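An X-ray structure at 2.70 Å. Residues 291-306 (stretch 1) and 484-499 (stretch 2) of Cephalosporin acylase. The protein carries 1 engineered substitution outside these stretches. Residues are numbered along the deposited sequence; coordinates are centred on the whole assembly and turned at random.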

# COMPACT_ATOMS: atom_id res chain seq x y z
N LYS D 291 -5.84 16.94 -6.42
CA LYS D 291 -6.83 15.89 -6.68
C LYS D 291 -7.31 15.12 -5.45
O LYS D 291 -8.51 14.95 -5.25
CB LYS D 291 -6.29 14.89 -7.68
CG LYS D 291 -7.19 13.69 -7.88
CD LYS D 291 -6.68 12.83 -9.01
CE LYS D 291 -7.42 11.48 -9.08
NZ LYS D 291 -8.89 11.59 -9.32
N ASP D 292 -6.36 14.62 -4.66
CA ASP D 292 -6.68 13.71 -3.56
C ASP D 292 -6.97 14.42 -2.24
O ASP D 292 -6.29 14.19 -1.25
CB ASP D 292 -5.58 12.66 -3.40
CG ASP D 292 -5.52 11.68 -4.58
OD1 ASP D 292 -6.45 10.84 -4.72
OD2 ASP D 292 -4.54 11.75 -5.36
N THR D 293 -7.97 15.30 -2.24
CA THR D 293 -8.53 15.89 -1.02
C THR D 293 -10.01 15.50 -0.90
O THR D 293 -10.67 15.20 -1.90
CB THR D 293 -8.42 17.45 -0.97
OG1 THR D 293 -9.37 18.05 -1.86
CG2 THR D 293 -7.02 17.93 -1.34
N VAL D 294 -10.52 15.52 0.32
CA VAL D 294 -11.93 15.25 0.55
C VAL D 294 -12.79 16.33 -0.12
O VAL D 294 -13.85 16.04 -0.67
CB VAL D 294 -12.24 15.13 2.07
CG1 VAL D 294 -11.69 16.34 2.86
CG2 VAL D 294 -13.73 14.94 2.32
N ASP D 295 -12.29 17.57 -0.11
CA ASP D 295 -12.95 18.71 -0.72
C ASP D 295 -13.24 18.42 -2.20
O ASP D 295 -14.39 18.53 -2.65
CB ASP D 295 -12.07 19.95 -0.57
CG ASP D 295 -12.60 21.15 -1.33
OD1 ASP D 295 -13.59 21.75 -0.86
OD2 ASP D 295 -12.03 21.48 -2.39
N THR D 296 -12.18 18.03 -2.92
CA THR D 296 -12.24 17.79 -4.36
C THR D 296 -13.24 16.71 -4.72
O THR D 296 -14.12 16.97 -5.54
CB THR D 296 -10.87 17.41 -4.93
OG1 THR D 296 -9.91 18.42 -4.58
CG2 THR D 296 -10.94 17.31 -6.44
N TYR D 297 -13.13 15.54 -4.09
CA TYR D 297 -14.08 14.44 -4.36
C TYR D 297 -15.51 14.85 -4.04
O TYR D 297 -16.42 14.52 -4.79
CB TYR D 297 -13.71 13.15 -3.62
CG TYR D 297 -12.50 12.43 -4.20
CD1 TYR D 297 -12.59 11.71 -5.40
CD2 TYR D 297 -11.27 12.46 -3.54
CE1 TYR D 297 -11.47 11.05 -5.94
CE2 TYR D 297 -10.15 11.80 -4.06
CZ TYR D 297 -10.25 11.10 -5.26
OH TYR D 297 -9.14 10.44 -5.77
N HIS D 298 -15.69 15.59 -2.95
CA HIS D 298 -17.02 16.06 -2.57
C HIS D 298 -17.68 16.89 -3.66
O HIS D 298 -18.78 16.57 -4.11
CB HIS D 298 -16.98 16.86 -1.27
CG HIS D 298 -18.32 17.31 -0.78
ND1 HIS D 298 -19.29 16.44 -0.35
CD2 HIS D 298 -18.84 18.56 -0.64
CE1 HIS D 298 -20.36 17.12 0.03
NE2 HIS D 298 -20.12 18.41 -0.14
N LYS D 299 -16.98 17.94 -4.09
CA LYS D 299 -17.49 18.81 -5.16
C LYS D 299 -17.73 18.02 -6.46
O LYS D 299 -18.78 18.18 -7.09
CB LYS D 299 -16.58 20.01 -5.36
CG LYS D 299 -16.59 21.00 -4.20
CD LYS D 299 -15.37 21.92 -4.25
CE LYS D 299 -15.40 22.94 -3.13
NZ LYS D 299 -14.14 23.72 -3.12
N GLN D 300 -16.77 17.17 -6.84
CA GLN D 300 -16.95 16.26 -7.97
C GLN D 300 -18.29 15.55 -7.85
O GLN D 300 -19.18 15.78 -8.67
CB GLN D 300 -15.85 15.19 -8.05
CG GLN D 300 -14.52 15.66 -8.59
CD GLN D 300 -13.50 14.53 -8.75
OE1 GLN D 300 -13.28 13.76 -7.83
NE2 GLN D 300 -12.89 14.43 -9.92
N ILE D 301 -18.43 14.73 -6.80
CA ILE D 301 -19.61 13.88 -6.56
C ILE D 301 -20.92 14.68 -6.48
O ILE D 301 -21.94 14.28 -7.05
CB ILE D 301 -19.41 12.98 -5.29
CG1 ILE D 301 -18.29 11.97 -5.51
CG2 ILE D 301 -20.68 12.22 -4.93
CD1 ILE D 301 -17.68 11.44 -4.22
N GLU D 302 -20.90 15.82 -5.79
CA GLU D 302 -22.10 16.64 -5.68
C GLU D 302 -22.56 17.23 -7.01
O GLU D 302 -23.75 17.15 -7.34
CB GLU D 302 -21.92 17.74 -4.64
CG GLU D 302 -21.73 17.22 -3.23
CD GLU D 302 -22.97 16.57 -2.63
OE1 GLU D 302 -23.31 15.42 -3.01
OE2 GLU D 302 -23.59 17.20 -1.76
N ALA D 303 -21.62 17.80 -7.77
CA ALA D 303 -21.89 18.37 -9.10
C ALA D 303 -22.44 17.32 -10.05
O ALA D 303 -23.43 17.54 -10.75
CB ALA D 303 -20.63 19.00 -9.68
N MET D 304 -21.79 16.16 -10.05
CA MET D 304 -22.23 15.05 -10.88
C MET D 304 -23.66 14.70 -10.55
O MET D 304 -24.48 14.55 -11.45
CB MET D 304 -21.31 13.83 -10.70
CG MET D 304 -21.69 12.61 -11.54
SD MET D 304 -22.11 12.99 -13.26
CE MET D 304 -20.53 13.56 -13.90
N LYS D 305 -23.96 14.60 -9.26
CA LYS D 305 -25.29 14.24 -8.80
C LYS D 305 -26.36 15.16 -9.36
O LYS D 305 -27.33 14.68 -9.93
CB LYS D 305 -25.35 14.20 -7.27
CG LYS D 305 -24.94 12.86 -6.69
CD LYS D 305 -24.42 12.99 -5.27
CE LYS D 305 -25.54 13.23 -4.28
NZ LYS D 305 -24.99 13.54 -2.92
N LEU D 306 -26.16 16.47 -9.24
CA LEU D 306 -27.16 17.43 -9.70
C LEU D 306 -27.40 17.34 -11.21
O LEU D 306 -28.54 17.33 -11.67
CB LEU D 306 -26.78 18.85 -9.31
CG LEU D 306 -26.63 19.08 -7.80
CD1 LEU D 306 -25.68 20.25 -7.51
CD2 LEU D 306 -28.00 19.27 -7.12
N THR D 484 -9.12 0.70 -4.20
CA THR D 484 -7.91 1.51 -4.21
C THR D 484 -8.24 2.99 -3.98
O THR D 484 -7.35 3.84 -3.93
CB THR D 484 -7.13 1.27 -5.53
OG1 THR D 484 -6.05 2.21 -5.65
CG2 THR D 484 -8.06 1.41 -6.75
N PHE D 485 -9.53 3.31 -3.81
CA PHE D 485 -9.94 4.64 -3.36
C PHE D 485 -9.43 4.87 -1.94
O PHE D 485 -9.68 4.05 -1.05
CB PHE D 485 -11.46 4.78 -3.38
CG PHE D 485 -11.94 6.19 -3.25
CD1 PHE D 485 -12.16 6.76 -2.00
CD2 PHE D 485 -12.18 6.95 -4.38
CE1 PHE D 485 -12.60 8.09 -1.88
CE2 PHE D 485 -12.62 8.27 -4.28
CZ PHE D 485 -12.83 8.83 -3.02
N PRO D 486 -8.69 5.97 -1.73
CA PRO D 486 -8.07 6.27 -0.45
C PRO D 486 -9.08 6.28 0.72
O PRO D 486 -10.09 7.01 0.69
CB PRO D 486 -7.42 7.64 -0.68
CG PRO D 486 -8.07 8.19 -1.90
CD PRO D 486 -8.42 7.02 -2.73
N VAL D 487 -8.78 5.46 1.73
CA VAL D 487 -9.73 5.10 2.79
C VAL D 487 -10.02 6.25 3.74
O VAL D 487 -11.17 6.43 4.15
CB VAL D 487 -9.23 3.85 3.59
CG1 VAL D 487 -10.20 3.48 4.71
CG2 VAL D 487 -9.04 2.65 2.65
N ASP D 488 -9.00 7.03 4.08
CA ASP D 488 -9.20 8.20 4.93
C ASP D 488 -10.22 9.17 4.30
O ASP D 488 -11.12 9.66 4.98
CB ASP D 488 -7.88 8.93 5.20
CG ASP D 488 -8.09 10.22 5.96
OD1 ASP D 488 -7.72 11.28 5.42
OD2 ASP D 488 -8.65 10.17 7.08
N ILE D 489 -10.06 9.41 2.99
CA ILE D 489 -10.94 10.30 2.23
C ILE D 489 -12.36 9.73 2.14
O ILE D 489 -13.34 10.45 2.34
CB ILE D 489 -10.37 10.60 0.83
CG1 ILE D 489 -9.17 11.55 0.96
CG2 ILE D 489 -11.45 11.22 -0.08
CD1 ILE D 489 -8.28 11.64 -0.25
N ALA D 490 -12.44 8.44 1.87
CA ALA D 490 -13.72 7.74 1.84
C ALA D 490 -14.48 7.97 3.13
O ALA D 490 -15.65 8.38 3.11
CB ALA D 490 -13.50 6.26 1.63
N GLN D 491 -13.82 7.71 4.26
CA GLN D 491 -14.47 7.86 5.56
C GLN D 491 -14.77 9.32 5.95
O GLN D 491 -15.72 9.58 6.68
CB GLN D 491 -13.67 7.13 6.62
CG GLN D 491 -13.94 5.65 6.62
CD GLN D 491 -12.91 4.89 7.41
OE1 GLN D 491 -11.84 5.41 7.73
NE2 GLN D 491 -13.22 3.63 7.72
N ALA D 492 -13.97 10.25 5.43
CA ALA D 492 -14.26 11.66 5.62
C ALA D 492 -15.51 12.06 4.82
O ALA D 492 -16.29 12.92 5.25
CB ALA D 492 -13.06 12.51 5.23
N LEU D 493 -15.73 11.40 3.68
CA LEU D 493 -16.93 11.61 2.87
C LEU D 493 -18.18 11.09 3.56
O LEU D 493 -19.26 11.64 3.39
CB LEU D 493 -16.79 10.95 1.51
CG LEU D 493 -15.83 11.64 0.55
CD1 LEU D 493 -15.60 10.76 -0.67
CD2 LEU D 493 -16.37 12.99 0.14
N VAL D 494 -18.01 10.03 4.35
CA VAL D 494 -19.13 9.43 5.10
C VAL D 494 -19.60 10.35 6.24
O VAL D 494 -20.81 10.48 6.49
CB VAL D 494 -18.75 8.03 5.67
CG1 VAL D 494 -19.93 7.40 6.41
CG2 VAL D 494 -18.30 7.12 4.56
N ARG D 495 -18.64 10.99 6.90
CA ARG D 495 -18.92 11.96 7.94
C ARG D 495 -19.63 13.18 7.36
O ARG D 495 -20.38 13.86 8.06
CB ARG D 495 -17.64 12.38 8.66
CG ARG D 495 -17.17 11.38 9.70
CD ARG D 495 -15.96 11.89 10.45
NE ARG D 495 -14.71 11.28 9.98
CZ ARG D 495 -13.79 11.91 9.26
NH1 ARG D 495 -13.96 13.18 8.90
NH2 ARG D 495 -12.69 11.26 8.90
N ARG D 496 -19.42 13.43 6.07
CA ARG D 496 -20.13 14.50 5.35
C ARG D 496 -21.44 14.02 4.74
O ARG D 496 -22.09 14.73 3.98
CB ARG D 496 -19.23 15.13 4.29
CG ARG D 496 -18.14 16.01 4.87
CD ARG D 496 -17.13 16.39 3.81
NE ARG D 496 -17.53 17.57 3.05
CZ ARG D 496 -16.80 18.68 2.98
NH1 ARG D 496 -15.63 18.76 3.61
NH2 ARG D 496 -17.23 19.71 2.26
N GLY D 497 -21.84 12.80 5.08
CA GLY D 497 -23.19 12.34 4.76
C GLY D 497 -23.33 11.33 3.64
O GLY D 497 -24.39 10.72 3.49
N HIS D 498 -22.27 11.15 2.86
CA HIS D 498 -22.28 10.22 1.73
C HIS D 498 -22.38 8.78 2.19
O HIS D 498 -21.64 8.35 3.08
CB HIS D 498 -21.02 10.38 0.88
CG HIS D 498 -20.92 11.70 0.17
ND1 HIS D 498 -21.56 11.95 -1.02
CD2 HIS D 498 -20.25 12.82 0.49
CE1 HIS D 498 -21.28 13.18 -1.41
NE2 HIS D 498 -20.49 13.73 -0.51
N LYS D 499 -23.30 8.02 1.58
CA LYS D 499 -23.39 6.59 1.83
C LYS D 499 -22.38 5.87 0.93
O LYS D 499 -22.73 5.38 -0.13
CB LYS D 499 -24.81 6.06 1.57
CG LYS D 499 -25.91 6.63 2.48
CD LYS D 499 -25.95 5.96 3.85
CE LYS D 499 -26.89 6.68 4.82
NZ LYS D 499 -26.33 7.97 5.34
O HOH W 1 -23.74 11.23 -2.18

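The two stretches meet as a pair of obliquely crossed helices whose contact is mainly apolar, with a single direct hydrogen bond, between two histidines, joining them. Helix 294-306 and helix 487-495 approach to 9.8 Å between axes, their N-to-C directions 57° apart, and 664 Å² of surface is buried, both sides summed. The backbones come closest near the start of both helices, where the CA atoms of Val 294 and Ile 489 are 5.3 Å apart.

Leu 493 is the knob of the packing. Its side chain sits among Val 294, Tyr 297, His 298 and Ile 301, residues spaced so that they line one side of the first helix. Although the CA-to-CB bond of Leu 493 points sideways, the end of the side chain comes nearer: Leu 493 CD2 lies 3.9 Å from Val 294 CG2, and Leu 493 CD1 is 4.2 Å from both Tyr 297 CB and Ile 301 CD1. A branched aliphatic residue suits this place because its two methyl groups can touch different walls of the hole. Beside it, the small side chain of Ala 492 places CB 3.8 Å from Val 294 CG2.

Toward the beginning of the second stretch, Tyr 297 takes over. Phe 485 turns its edge to the face of the tyrosine ring, with centroids 4.6 Å apart and planes at 61°; Tyr 297 CE1 and Phe 485 CE2 are 3.4 Å apart. Ile 489 packs CG2 against Tyr 297 CD2 at 3.7 Å and extends CD1 to within 3.4 Å of Asp 292 O. The tyrosine hydroxyl is not left without a partner in this apolar setting: Tyr 297 OH donates to Asp 292 OD1 at 2.9 Å, tying the ring back to the loop before its own helix.

Polar groups gather at the other end. His 298 ND1 and His 498 NE2 form a hydrogen bond of 3.0 Å, the rings meeting rim to rim with planes at 79°. Arg 496 lies over one face of the His 298 ring, and its NH2 is 3.5 Å from His 298 CD2; its aliphatic portion also serves the apolar contact, with CD 4.0 Å from Val 294 CG2. On the His 498 ring, CE1 is 3.7 Å from Ile 301 CG2 and 3.4 Å from Glu 302 OE1. Lys 305 NZ holds Glu 302 OE1 in a 2.5 Å salt bridge, and a water bridges Lys 305 NZ, at 2.7 Å, to His 498 ND1, at 2.6 Å. Both ring nitrogens of the buried His 498 therefore find polar partners.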